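Local coordinates for protein novel immune-type receptor 11 (Ictalurus punctatus, PDB 2QTE) that probably serves as an immune receptor of a bony fish, its variable-type immunoglobulin domain belonging to a family in which allogeneic recognition has been found, at residues Y45-Y50 against F67-N72; Q74-N79 against Y91-V96; K9-K12 against N16-M19. The protein carries 1 engineered substitution. All blocks are in the same frame, centred on the assembly; numbering follows the deposited sequence.

Contact 1: residues Y45-Y50 against F67-N72; sequences YFVRYY and FSMTVN
The two sheets of an immunoglobulin V-set beta-sandwich face each other where Phe46, Val47 and Tyr49 of strand 45-49 meet Phe67, Met69 and Val71 of strand 67-71. The strand axes pass 9.7 Å apart and cross at -33°, a spacing that side chains alone must fill. A classic beta bulge opposite Trp34 turns two consecutive residues, Phe46 and Val47, toward the other sheet. With CG anti to the backbone N (chi1 -175°), the Phe46 ring drives its far corner at Phe67: CZ lies 3.5 Å from Phe67 CD2, above one face of that ring but displaced to its rim. This is an offset edge-to-face pair, its planes at 80° and the centroids of the Phe46 and Phe67 rings 5.2 Å apart. Phe62 meets both rings edge-to-face, extending the aromatic cluster. Next along the strands, Val47 and Met69 pass each other in opposite directions, and the thioether sulfur rests against both valine methyls, with Met69 SD 3.7 Å from Val47 CG2 and 3.8 Å from Val47 CG1. The third pair is more slanting: one methyl of Val71, CG1, sits beside the Tyr49 ring, 3.8 Å from Tyr49 CE2, while Phe76 packs against Tyr49, Met69 and Val71 alike. Trimming Phe67 to an alanine here would remove the face under the Phe46 edge and would probably open a gap, leaving Phe46 freer to turn and Phe62 short of a ring partner. No hydrogen bond joins the two segments. Cohesion across the sandwich therefore rests on dispersion, on complementary shape and on the weak electrostatic match of C-H edge to ring face.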
ATOM      1  N   TYR A  45      -2.411  -5.417   5.438  1.00 14.84           N
ATOM      2  CA  TYR A  45      -2.607  -6.796   5.016  1.00 15.46           C
ATOM      3  C   TYR A  45      -3.978  -7.320   5.446  1.00 13.41           C
ATOM      4  O   TYR A  45      -4.353  -7.244   6.621  1.00 12.29           O
ATOM      5  CB  TYR A  45      -1.483  -7.679   5.613  1.00 21.50           C
ATOM      6  CG  TYR A  45      -1.852  -9.132   5.879  1.00 20.87           C
ATOM      7  CD1 TYR A  45      -2.050 -10.025   4.839  1.00 30.60           C
ATOM      8  CD2 TYR A  45      -1.963  -9.615   7.178  1.00 27.28           C
ATOM      9  CE1 TYR A  45      -2.385 -11.356   5.109  1.00 30.91           C
ATOM     10  CE2 TYR A  45      -2.287 -10.921   7.441  1.00 28.20           C
ATOM     11  CZ  TYR A  45      -2.502 -11.782   6.402  1.00 35.28           C
ATOM     12  OH  TYR A  45      -2.832 -13.103   6.684  1.00 42.80           O
ATOM     13  N   PHE A  46      -4.708  -7.847   4.463  1.00 15.65           N
ATOM     14  CA  PHE A  46      -6.101  -8.234   4.613  1.00 15.08           C
ATOM     15  C   PHE A  46      -6.266  -9.718   4.537  1.00 14.48           C
ATOM     16  O   PHE A  46      -6.911 -10.327   5.397  1.00 15.21           O
ATOM     17  CB  PHE A  46      -6.956  -7.527   3.533  1.00 14.76           C
ATOM     18  CG  PHE A  46      -8.416  -7.768   3.660  1.00 13.95           C
ATOM     19  CD1 PHE A  46      -9.045  -7.605   4.876  1.00 19.86           C
ATOM     20  CD2 PHE A  46      -9.179  -8.141   2.557  1.00 21.21           C
ATOM     21  CE1 PHE A  46     -10.422  -7.842   5.002  1.00 19.17           C
ATOM     22  CE2 PHE A  46     -10.549  -8.374   2.670  1.00 16.60           C
ATOM     23  CZ  PHE A  46     -11.165  -8.199   3.883  1.00 18.32           C
ATOM     24  N   VAL A  47      -5.717 -10.311   3.476  1.00 16.72           N
ATOM     25  CA  VAL A  47      -5.840 -11.752   3.228  1.00 15.37           C
ATOM     26  C   VAL A  47      -4.675 -12.189   2.355  1.00 16.01           C
ATOM     27  O   VAL A  47      -4.351 -11.506   1.428  1.00 15.21           O
ATOM     28  CB  VAL A  47      -7.231 -12.147   2.594  1.00 13.67           C
ATOM     29  CG1 VAL A  47      -7.531 -11.371   1.331  1.00 13.41           C
ATOM     30  CG2 VAL A  47      -7.314 -13.616   2.312  1.00 16.30           C
ATOM     31  N   ARG A  48      -4.025 -13.300   2.692  1.00 17.49           N
ATOM     32  CA  ARG A  48      -2.868 -13.766   1.952  1.00 20.64           C
ATOM     33  C   ARG A  48      -3.110 -15.106   1.274  1.00 20.93           C
ATOM     34  O   ARG A  48      -3.977 -15.879   1.669  1.00 18.97           O
ATOM     35  CB  ARG A  48      -1.591 -13.822   2.816  1.00 23.64           C
ATOM     36  CG  ARG A  48      -1.658 -14.762   3.979  1.00 33.46           C
ATOM     37  CD  ARG A  48      -0.516 -14.460   4.976  1.00 37.50           C
ATOM     38  NE  ARG A  48      -0.689 -15.171   6.246  1.00 37.13           N
ATOM     39  CZ  ARG A  48      -0.156 -16.351   6.537  1.00 39.01           C
ATOM     40  NH1 ARG A  48      -0.388 -16.900   7.725  1.00 38.40           N
ATOM     41  NH2 ARG A  48       0.608 -16.978   5.649  1.00 39.91           N
ATOM     42  N   TYR A  49      -2.339 -15.361   0.232  1.00 19.73           N
ATOM     43  CA  TYR A  49      -2.289 -16.700  -0.331  1.00 21.07           C
ATOM     44  C   TYR A  49      -1.763 -17.659   0.734  1.00 23.31           C
ATOM     45  O   TYR A  49      -0.934 -17.297   1.576  1.00 20.79           O
ATOM     46  CB  TYR A  49      -1.408 -16.715  -1.574  1.00 26.53           C
ATOM     47  CG  TYR A  49      -1.267 -18.080  -2.145  1.00 30.23           C
ATOM     48  CD1 TYR A  49      -0.367 -18.994  -1.586  1.00 37.90           C
ATOM     49  CD2 TYR A  49      -2.060 -18.484  -3.225  1.00 37.04           C
ATOM     50  CE1 TYR A  49      -0.242 -20.280  -2.090  1.00 39.20           C
ATOM     51  CE2 TYR A  49      -1.939 -19.761  -3.763  1.00 39.58           C
ATOM     52  CZ  TYR A  49      -1.017 -20.657  -3.182  1.00 41.52           C
ATOM     53  OH  TYR A  49      -0.895 -21.927  -3.690  1.00 40.14           O
ATOM     54  N   TYR A  50      -2.290 -18.883   0.751  1.00 26.54           N
ATOM     55  CA  TYR A  50      -1.991 -19.751   1.877  1.00 31.50           C
ATOM     56  C   TYR A  50      -2.004 -21.237   1.509  1.00 28.66           C
ATOM     57  O   TYR A  50      -2.820 -21.690   0.723  1.00 29.34           O
ATOM     58  CB  TYR A  50      -2.920 -19.418   3.062  1.00 30.79           C
ATOM     59  CG  TYR A  50      -2.641 -20.226   4.307  1.00 39.53           C
ATOM     60  CD1 TYR A  50      -3.485 -21.286   4.674  1.00 39.21           C
ATOM     61  CD2 TYR A  50      -1.527 -19.952   5.118  1.00 36.54           C
ATOM     62  CE1 TYR A  50      -3.241 -22.041   5.818  1.00 38.05           C
ATOM     63  CE2 TYR A  50      -1.277 -20.705   6.277  1.00 38.36           C
ATOM     64  CZ  TYR A  50      -2.134 -21.754   6.603  1.00 40.06           C
ATOM     65  OH  TYR A  50      -1.912 -22.518   7.729  1.00 43.27           O
ATOM     66  N   PHE A  67     -16.715 -12.254   3.223  1.00 12.67           N
ATOM     67  CA  PHE A  67     -15.574 -12.321   2.311  1.00 10.23           C
ATOM     68  C   PHE A  67     -15.140 -13.746   2.053  1.00 12.67           C
ATOM     69  O   PHE A  67     -15.206 -14.598   2.950  1.00 14.56           O
ATOM     70  CB  PHE A  67     -14.370 -11.522   2.847  1.00 15.69           C
ATOM     71  CG  PHE A  67     -14.613 -10.007   2.892  1.00 14.08           C
ATOM     72  CD1 PHE A  67     -15.518  -9.457   3.803  1.00 20.79           C
ATOM     73  CD2 PHE A  67     -13.956  -9.172   2.044  1.00 17.47           C
ATOM     74  CE1 PHE A  67     -15.760  -8.032   3.837  1.00 21.20           C
ATOM     75  CE2 PHE A  67     -14.159  -7.766   2.065  1.00 20.00           C
ATOM     76  CZ  PHE A  67     -15.059  -7.200   2.955  1.00 17.88           C
ATOM     77  N   SER A  68     -14.651 -13.984   0.836  1.00 15.12           N
ATOM     78  CA  SER A  68     -14.084 -15.276   0.430  1.00 13.23           C
ATOM     79  C   SER A  68     -13.164 -14.946  -0.707  1.00 15.87           C
ATOM     80  O   SER A  68     -12.996 -13.772  -1.053  1.00 14.85           O
ATOM     81  CB  SER A  68     -15.145 -16.269  -0.042  1.00 15.06           C
ATOM     82  OG  SER A  68     -15.918 -15.757  -1.106  1.00 15.23           O
ATOM     83  N   MET A  69     -12.520 -15.960  -1.255  1.00 13.15           N
ATOM     84  CA  MET A  69     -11.685 -15.773  -2.426  1.00 14.71           C
ATOM     85  C   MET A  69     -11.875 -16.930  -3.371  1.00 16.57           C
ATOM     86  O   MET A  69     -12.308 -18.010  -2.978  1.00 16.05           O
ATOM     87  CB  MET A  69     -10.206 -15.716  -2.028  1.00 13.34           C
ATOM     88  CG  MET A  69      -9.789 -14.501  -1.242  1.00 15.06           C
ATOM     89  SD  MET A  69      -8.023 -14.142  -1.264  1.00 17.13           S
ATOM     90  CE  MET A  69      -7.944 -13.585  -2.945  1.00 11.60           C
ATOM     91  N   THR A  70     -11.570 -16.666  -4.634  1.00 19.96           N
ATOM     92  CA  THR A  70     -11.403 -17.685  -5.638  1.00 20.77           C
ATOM     93  C   THR A  70      -9.913 -17.768  -5.922  1.00 22.25           C
ATOM     94  O   THR A  70      -9.312 -16.813  -6.453  1.00 18.86           O
ATOM     95  CB  THR A  70     -12.220 -17.276  -6.846  1.00 21.30           C
ATOM     96  OG1 THR A  70     -13.600 -17.217  -6.440  1.00 22.74           O
ATOM     97  CG2 THR A  70     -12.070 -18.290  -8.019  1.00 25.63           C
ATOM     98  N   VAL A  71      -9.288 -18.873  -5.515  1.00 17.02           N
ATOM     99  CA  VAL A  71      -7.854 -19.035  -5.722  1.00 21.42           C
ATOM    100  C   VAL A  71      -7.615 -20.280  -6.571  1.00 27.57           C
ATOM    101  O   VAL A  71      -8.035 -21.377  -6.194  1.00 29.13           O
ATOM    102  CB  VAL A  71      -7.096 -19.131  -4.387  1.00 23.43           C
ATOM    103  CG1 VAL A  71      -5.586 -19.367  -4.599  1.00 24.09           C
ATOM    104  CG2 VAL A  71      -7.398 -17.849  -3.502  1.00 15.94           C
ATOM    105  N   ASN A  72      -6.963 -20.094  -7.720  1.00 26.14           N
ATOM    106  CA  ASN A  72      -6.529 -21.199  -8.562  1.00 32.70           C
ATOM    107  C   ASN A  72      -5.206 -20.872  -9.313  1.00 36.75           C
ATOM    108  O   ASN A  72      -4.461 -20.003  -8.886  1.00 37.18           O
ATOM    109  CB  ASN A  72      -7.651 -21.671  -9.501  1.00 28.55           C
ATOM    110  CG  ASN A  72      -8.177 -20.587 -10.439  1.00 32.41           C
ATOM    111  OD1 ASN A  72      -7.417 -19.848 -11.077  1.00 36.31           O
ATOM    112  ND2 ASN A  72      -9.496 -20.516 -10.554  1.00 32.35           N
TER

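Contact 2: residues Q74-N79 against Y91-V96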
ATOM      1  N   GLN A  74      -4.928 -19.391 -11.980  1.00 41.26           N
ATOM      2  CA  GLN A  74      -5.098 -18.194 -12.768  1.00 43.42           C
ATOM      3  C   GLN A  74      -5.605 -17.022 -11.947  1.00 40.09           C
ATOM      4  O   GLN A  74      -5.419 -15.873 -12.354  1.00 43.39           O
ATOM      5  CB  GLN A  74      -5.993 -18.458 -13.983  1.00 45.36           C
ATOM      6  CG  GLN A  74      -5.377 -19.477 -15.010  1.00 56.09           C
ATOM      7  CD  GLN A  74      -5.793 -20.935 -14.744  1.00 59.09           C
ATOM      8  OE1 GLN A  74      -5.169 -21.656 -13.950  1.00 56.97           O
ATOM      9  NE2 GLN A  74      -6.861 -21.365 -15.411  1.00 58.25           N
ATOM     10  N   LYS A  75      -6.202 -17.299 -10.787  1.00 31.87           N
ATOM     11  CA  LYS A  75      -6.989 -16.286 -10.079  1.00 27.78           C
ATOM     12  C   LYS A  75      -6.604 -16.125  -8.637  1.00 22.90           C
ATOM     13  O   LYS A  75      -6.297 -17.094  -7.950  1.00 20.97           O
ATOM     14  CB  LYS A  75      -8.478 -16.654 -10.121  1.00 34.04           C
ATOM     15  CG  LYS A  75      -9.100 -16.623 -11.494  1.00 36.29           C
ATOM     16  CD  LYS A  75     -10.567 -16.990 -11.438  1.00 43.05           C
ATOM     17  CE  LYS A  75     -11.147 -17.038 -12.826  1.00 43.07           C
ATOM     18  NZ  LYS A  75     -12.619 -16.800 -12.820  1.00 43.96           N
ATOM     19  N   PHE A  76      -6.649 -14.897  -8.151  1.00 19.29           N
ATOM     20  CA  PHE A  76      -6.529 -14.685  -6.740  1.00 17.21           C
ATOM     21  C   PHE A  76      -7.563 -13.611  -6.437  1.00 16.20           C
ATOM     22  O   PHE A  76      -7.223 -12.478  -6.047  1.00 16.52           O
ATOM     23  CB  PHE A  76      -5.096 -14.265  -6.445  1.00 15.05           C
ATOM     24  CG  PHE A  76      -4.765 -14.158  -4.988  1.00 16.95           C
ATOM     25  CD1 PHE A  76      -4.788 -15.281  -4.162  1.00 19.31           C
ATOM     26  CD2 PHE A  76      -4.389 -12.938  -4.435  1.00 13.79           C
ATOM     27  CE1 PHE A  76      -4.487 -15.191  -2.824  1.00 16.73           C
ATOM     28  CE2 PHE A  76      -4.087 -12.853  -3.079  1.00 14.26           C
ATOM     29  CZ  PHE A  76      -4.128 -13.968  -2.274  1.00 16.98           C
ATOM     30  N   ASP A  77      -8.826 -13.942  -6.680  1.00 14.29           N
ATOM     31  CA  ASP A  77      -9.885 -12.900  -6.659  1.00 14.90           C
ATOM     32  C   ASP A  77     -10.616 -12.858  -5.330  1.00 13.64           C
ATOM     33  O   ASP A  77     -10.935 -13.884  -4.773  1.00 14.49           O
ATOM     34  CB  ASP A  77     -10.893 -13.119  -7.765  1.00 17.91           C
ATOM     35  CG  ASP A  77     -10.247 -13.276  -9.143  1.00 25.02           C
ATOM     36  OD1 ASP A  77      -9.074 -12.858  -9.331  1.00 27.17           O
ATOM     37  OD2 ASP A  77     -10.944 -13.771 -10.044  1.00 23.46           O
ATOM     38  N   LEU A  78     -10.939 -11.648  -4.876  1.00 13.91           N
ATOM     39  CA  LEU A  78     -11.578 -11.447  -3.597  1.00 15.11           C
ATOM     40  C   LEU A  78     -13.105 -11.253  -3.830  1.00 16.05           C
ATOM     41  O   LEU A  78     -13.479 -10.444  -4.647  1.00 19.47           O
ATOM     42  CB  LEU A  78     -10.921 -10.205  -2.978  1.00 16.69           C
ATOM     43  CG  LEU A  78     -11.281  -9.707  -1.579  1.00 26.99           C
ATOM     44  CD1 LEU A  78     -11.042 -10.770  -0.531  1.00 21.69           C
ATOM     45  CD2 LEU A  78     -10.439  -8.451  -1.314  1.00 23.02           C
ATOM     46  N   ASN A  79     -13.974 -12.000  -3.147  1.00 14.19           N
ATOM     47  CA  ASN A  79     -15.422 -11.820  -3.288  1.00 15.70           C
ATOM     48  C   ASN A  79     -16.028 -11.282  -1.985  1.00 16.26           C
ATOM     49  O   ASN A  79     -15.500 -11.530  -0.908  1.00 16.79           O
ATOM     50  CB  ASN A  79     -16.100 -13.134  -3.555  1.00 13.84           C
ATOM     51  CG  ASN A  79     -15.356 -13.985  -4.552  1.00 16.62           C
ATOM     52  OD1 ASN A  79     -15.177 -13.551  -5.681  1.00 14.15           O
ATOM     53  ND2 ASN A  79     -14.928 -15.183  -4.155  1.00 15.94           N
ATOM     54  N   TYR A  91      -8.404  -1.686  -2.432  1.00 13.91           N
ATOM     55  CA  TYR A  91      -7.875  -2.996  -2.216  1.00 11.55           C
ATOM     56  C   TYR A  91      -6.820  -3.198  -3.286  1.00 13.35           C
ATOM     57  O   TYR A  91      -7.112  -3.090  -4.493  1.00 12.56           O
ATOM     58  CB  TYR A  91      -8.968  -4.083  -2.365  1.00 14.37           C
ATOM     59  CG  TYR A  91     -10.096  -3.994  -1.329  1.00 11.71           C
ATOM     60  CD1 TYR A  91     -11.099  -3.004  -1.423  1.00 15.96           C
ATOM     61  CD2 TYR A  91     -10.176  -4.918  -0.287  1.00 15.42           C
ATOM     62  CE1 TYR A  91     -12.151  -2.922  -0.444  1.00 15.11           C
ATOM     63  CE2 TYR A  91     -11.248  -4.872   0.664  1.00 18.12           C
ATOM     64  CZ  TYR A  91     -12.210  -3.883   0.573  1.00 18.13           C
ATOM     65  OH  TYR A  91     -13.235  -3.857   1.523  1.00 16.74           O
ATOM     66  N   PHE A  92      -5.624  -3.516  -2.826  1.00 12.73           N
ATOM     67  CA  PHE A  92      -4.450  -3.626  -3.684  1.00 14.36           C
ATOM     68  C   PHE A  92      -3.944  -5.063  -3.587  1.00 15.83           C
ATOM     69  O   PHE A  92      -3.803  -5.595  -2.494  1.00 13.72           O
ATOM     70  CB  PHE A  92      -3.316  -2.707  -3.171  1.00 15.88           C
ATOM     71  CG  PHE A  92      -3.737  -1.313  -2.823  1.00 15.27           C
ATOM     72  CD1 PHE A  92      -4.302  -0.468  -3.801  1.00 13.11           C
ATOM     73  CD2 PHE A  92      -3.580  -0.836  -1.521  1.00 14.49           C
ATOM     74  CE1 PHE A  92      -4.679   0.828  -3.513  1.00 15.91           C
ATOM     75  CE2 PHE A  92      -4.013   0.502  -1.169  1.00 13.81           C
ATOM     76  CZ  PHE A  92      -4.534   1.345  -2.174  1.00 13.33           C
ATOM     77  N   CYS A  93      -3.645  -5.676  -4.722  1.00 15.48           N
ATOM     78  CA  CYS A  93      -3.090  -6.998  -4.761  1.00 12.23           C
ATOM     79  C   CYS A  93      -1.614  -6.839  -5.032  1.00 13.14           C
ATOM     80  O   CYS A  93      -1.228  -6.180  -5.957  1.00 17.81           O
ATOM     81  CB  CYS A  93      -3.750  -7.806  -5.870  1.00 15.02           C
ATOM     82  SG  CYS A  93      -3.335  -9.521  -5.845  1.00 21.50           S
ATOM     83  N   GLY A  94      -0.792  -7.432  -4.207  1.00 15.64           N
ATOM     84  CA  GLY A  94       0.630  -7.312  -4.356  1.00 21.08           C
ATOM     85  C   GLY A  94       1.422  -8.493  -3.890  1.00 21.36           C
ATOM     86  O   GLY A  94       0.960  -9.345  -3.114  1.00 24.86           O
ATOM     87  N   GLU A  95       2.659  -8.519  -4.336  1.00 26.08           N
ATOM     88  CA  GLU A  95       3.567  -9.591  -3.993  1.00 25.85           C
ATOM     89  C   GLU A  95       4.846  -9.033  -3.362  1.00 25.14           C
ATOM     90  O   GLU A  95       5.452  -8.146  -3.940  1.00 25.91           O
ATOM     91  CB  GLU A  95       3.881 -10.335  -5.293  1.00 27.37           C
ATOM     92  CG  GLU A  95       4.529 -11.642  -5.060  1.00 35.19           C
ATOM     93  CD  GLU A  95       5.076 -12.278  -6.316  1.00 36.52           C
ATOM     94  OE1 GLU A  95       4.524 -12.065  -7.414  1.00 35.96           O
ATOM     95  OE2 GLU A  95       6.071 -13.000  -6.166  1.00 34.39           O
ATOM     96  N   VAL A  96       5.232  -9.507  -2.165  1.00 26.08           N
ATOM     97  CA  VAL A  96       6.516  -9.118  -1.534  1.00 23.81           C
ATOM     98  C   VAL A  96       7.661  -9.780  -2.310  1.00 31.23           C
ATOM     99  O   VAL A  96       7.647 -10.986  -2.526  1.00 27.24           O
ATOM    100  CB  VAL A  96       6.606  -9.454  -0.020  1.00 26.92           C
ATOM    101  CG1 VAL A  96       8.072  -9.452   0.507  1.00 26.53           C
ATOM    102  CG2 VAL A  96       5.744  -8.514   0.798  1.00 27.96           C
TER
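Phe76 and Cys93 both set the atom after CB anti to the backbone N (chi1 -173° and -171°), and in this way ring and sulfur reach toward each other from facing strands. Cys93 SG comes to 3.8 Å from Phe76 CD2. It approaches at the ring's edge, near its plane: the line from the Phe76 ring centroid to Cys93 SG measures 5.2 Å and lies 83° off the ring normal, a sulfur-aromatic contact at the rim. The sulfur belongs to the Cys21-Cys93 disulfide, the bridge that pins the two sheets of an immunoglobulin domain together, and Trp34 joins this core, lying nearly parallel to the Phe76 ring and donating a hydrogen bond from NE1 to Phe76 O. Two residues along each strand, Leu78 and Tyr91 cross at about a right angle. Of the leucine's branches, CD2 does the touching, 3.7 Å from Tyr91 CD2 and 4.2 Å from Tyr91 CE2, slantwise to the ring. The phenol oxygen of Tyr91 is hydrogen-bonded to the carbonyl oxygen of Asp87, four residues earlier in the chain, the tyrosine corner familiar from immunoglobulin folds.

Contact 3: residues K9-K12 against N16-M19; sequences KTVK and NVTM
The carbonyl oxygen of Thr18 is met by the tail of Lys9, chiefly by one carbon. Lys9 CE approaches Thr18 O to 3.2 Å, whereas Lys9 NZ stays 3.9 Å from the same oxygen, so the closest approach is made by a carbon and not by the ammonium group. A turn at the last torsion (chi4 -97°) explains this, swinging NZ aside just as CE arrives at the oxygen. Farther back on the chain, Lys9 CD lies 3.8 Å from Val17 CG2, and the two side chains pass at a slant. Val11 adds the apolar half of the contact: its CG1 comes within 4.2 Å of Val17 CB, one valine crossing the other at about a right angle. In the fold, this is where consecutive strands part company. Strand 7-10 runs parallel to strand 100-110 at the edge of one sheet, while strand 17-19 borders the other, bound to strand 76-80; the short turn between them carries the chain across the sandwich. The hydroxyl of Thr18 faces a different partner, OD1 of Asn79, to which it is hydrogen-bonded. With no hydrogen bond between the two segments, the lysine works here largely through its methylenes, which extend the valine packing, although its positive charge would probably polarise the nearby Thr18 carbonyl.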
ATOM      1  N   LYS A   9     -15.196   0.244  -8.888  1.00 26.10           N
ATOM      2  CA  LYS A   9     -16.383  -0.608  -8.804  1.00 20.01           C
ATOM      3  C   LYS A   9     -17.398   0.097  -7.935  1.00 19.24           C
ATOM      4  O   LYS A   9     -17.110   0.434  -6.778  1.00 17.40           O
ATOM      5  CB  LYS A   9     -16.023  -1.963  -8.213  1.00 27.24           C
ATOM      6  CG  LYS A   9     -15.420  -2.929  -9.238  1.00 37.27           C
ATOM      7  CD  LYS A   9     -15.885  -4.370  -9.040  1.00 38.81           C
ATOM      8  CE  LYS A   9     -15.172  -5.333 -10.017  1.00 39.24           C
ATOM      9  NZ  LYS A   9     -15.955  -5.651 -11.262  1.00 34.71           N
ATOM     10  N   THR A  10     -18.563   0.367  -8.521  1.00 21.49           N
ATOM     11  CA  THR A  10     -19.649   1.043  -7.823  1.00 22.38           C
ATOM     12  C   THR A  10     -20.740   0.049  -7.572  1.00 25.35           C
ATOM     13  O   THR A  10     -21.225  -0.577  -8.493  1.00 29.89           O
ATOM     14  CB  THR A  10     -20.220   2.189  -8.644  1.00 23.23           C
ATOM     15  OG1 THR A  10     -19.148   2.999  -9.135  1.00 28.92           O
ATOM     16  CG2 THR A  10     -21.148   3.030  -7.787  1.00 30.34           C
ATOM     17  N   VAL A  11     -21.104  -0.111  -6.308  1.00 28.41           N
ATOM     18  CA  VAL A  11     -22.035  -1.130  -5.891  1.00 28.89           C
ATOM     19  C   VAL A  11     -23.083  -0.498  -4.973  1.00 30.95           C
ATOM     20  O   VAL A  11     -22.842   0.562  -4.395  1.00 26.73           O
ATOM     21  CB  VAL A  11     -21.320  -2.302  -5.141  1.00 29.12           C
ATOM     22  CG1 VAL A  11     -20.226  -2.952  -6.016  1.00 29.12           C
ATOM     23  CG2 VAL A  11     -20.750  -1.842  -3.779  1.00 19.38           C
ATOM     24  N   LYS A  12     -24.247  -1.148  -4.859  1.00 34.41           N
ATOM     25  CA  LYS A  12     -25.229  -0.815  -3.810  1.00 33.39           C
ATOM     26  C   LYS A  12     -25.135  -1.769  -2.592  1.00 33.68           C
ATOM     27  O   LYS A  12     -24.654  -2.905  -2.712  1.00 31.81           O
ATOM     28  CB  LYS A  12     -26.639  -0.861  -4.393  1.00 34.00           C
ATOM     29  CG  LYS A  12     -26.779  -0.045  -5.677  1.00 41.14           C
ATOM     30  CD  LYS A  12     -28.111  -0.204  -6.330  1.00 35.29           C
ATOM     31  CE  LYS A  12     -28.397   1.013  -7.259  1.00 39.27           C
ATOM     32  NZ  LYS A  12     -27.802   0.774  -8.601  1.00 38.48           N
ATOM     33  N   ASN A  16     -23.432  -8.347  -4.581  1.00 17.75           N
ATOM     34  CA  ASN A  16     -22.292  -9.253  -4.545  1.00 20.58           C
ATOM     35  C   ASN A  16     -21.213  -8.717  -5.428  1.00 21.32           C
ATOM     36  O   ASN A  16     -21.487  -8.211  -6.515  1.00 22.46           O
ATOM     37  CB  ASN A  16     -22.657 -10.691  -4.931  1.00 21.23           C
ATOM     38  CG  ASN A  16     -23.819 -11.211  -4.133  1.00 16.97           C
ATOM     39  OD1 ASN A  16     -23.971 -10.870  -2.966  1.00 18.45           O
ATOM     40  ND2 ASN A  16     -24.662 -11.983  -4.761  1.00 18.93           N
ATOM     41  N   VAL A  17     -19.976  -8.783  -4.962  1.00 20.79           N
ATOM     42  CA  VAL A  17     -18.899  -8.251  -5.761  1.00 25.21           C
ATOM     43  C   VAL A  17     -17.641  -9.125  -5.741  1.00 21.17           C
ATOM     44  O   VAL A  17     -17.339  -9.789  -4.744  1.00 17.88           O
ATOM     45  CB  VAL A  17     -18.592  -6.758  -5.408  1.00 33.48           C
ATOM     46  CG1 VAL A  17     -18.480  -6.528  -3.903  1.00 29.99           C
ATOM     47  CG2 VAL A  17     -17.320  -6.277  -6.132  1.00 36.70           C
ATOM     48  N   THR A  18     -16.923  -9.106  -6.860  1.00 21.06           N
ATOM     49  CA  THR A  18     -15.592  -9.749  -6.979  1.00 19.70           C
ATOM     50  C   THR A  18     -14.540  -8.770  -7.478  1.00 20.11           C
ATOM     51  O   THR A  18     -14.745  -8.128  -8.492  1.00 21.79           O
ATOM     52  CB  THR A  18     -15.701 -10.922  -7.917  1.00 20.99           C
ATOM     53  OG1 THR A  18     -16.608 -11.873  -7.328  1.00 20.16           O
ATOM     54  CG2 THR A  18     -14.325 -11.557  -8.181  1.00 17.14           C
ATOM     55  N   MET A  19     -13.449  -8.605  -6.731  1.00 18.58           N
ATOM     56  CA  MET A  19     -12.324  -7.785  -7.200  1.00 20.45           C
ATOM     57  C   MET A  19     -11.202  -8.734  -7.604  1.00 19.48           C
ATOM     58  O   MET A  19     -10.846  -9.633  -6.876  1.00 17.70           O
ATOM     59  CB  MET A  19     -11.872  -6.804  -6.125  1.00 15.72           C
ATOM     60  CG  MET A  19     -12.986  -5.994  -5.610  1.00 15.28           C
ATOM     61  SD  MET A  19     -12.647  -4.891  -4.241  1.00 16.62           S
ATOM     62  CE  MET A  19     -12.922  -5.948  -2.797  1.00 11.73           C
TER

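Strand 76-80, the middle strand of the smaller sheet, ties the three contacts together. It is joined to contact 1 by probable backbone hydrogen bonds, among them Thr70 N to Asp77 O at 2.9 Å, and to contact 3 by another from Met19 N to Leu78 O at 2.8 Å. The centres of contacts 1 and 2 lie about 7 Å apart and share one core; contact 3 is peripheral, its centre about 15 Å from that of contact 2 and 17 Å from that of contact 1. Segments 45-50 and 91-96 also pack on the second subunit, with Arg48 and Val96 each meeting Ile99 of that chain, whereas contact 3 takes no part in the pairing.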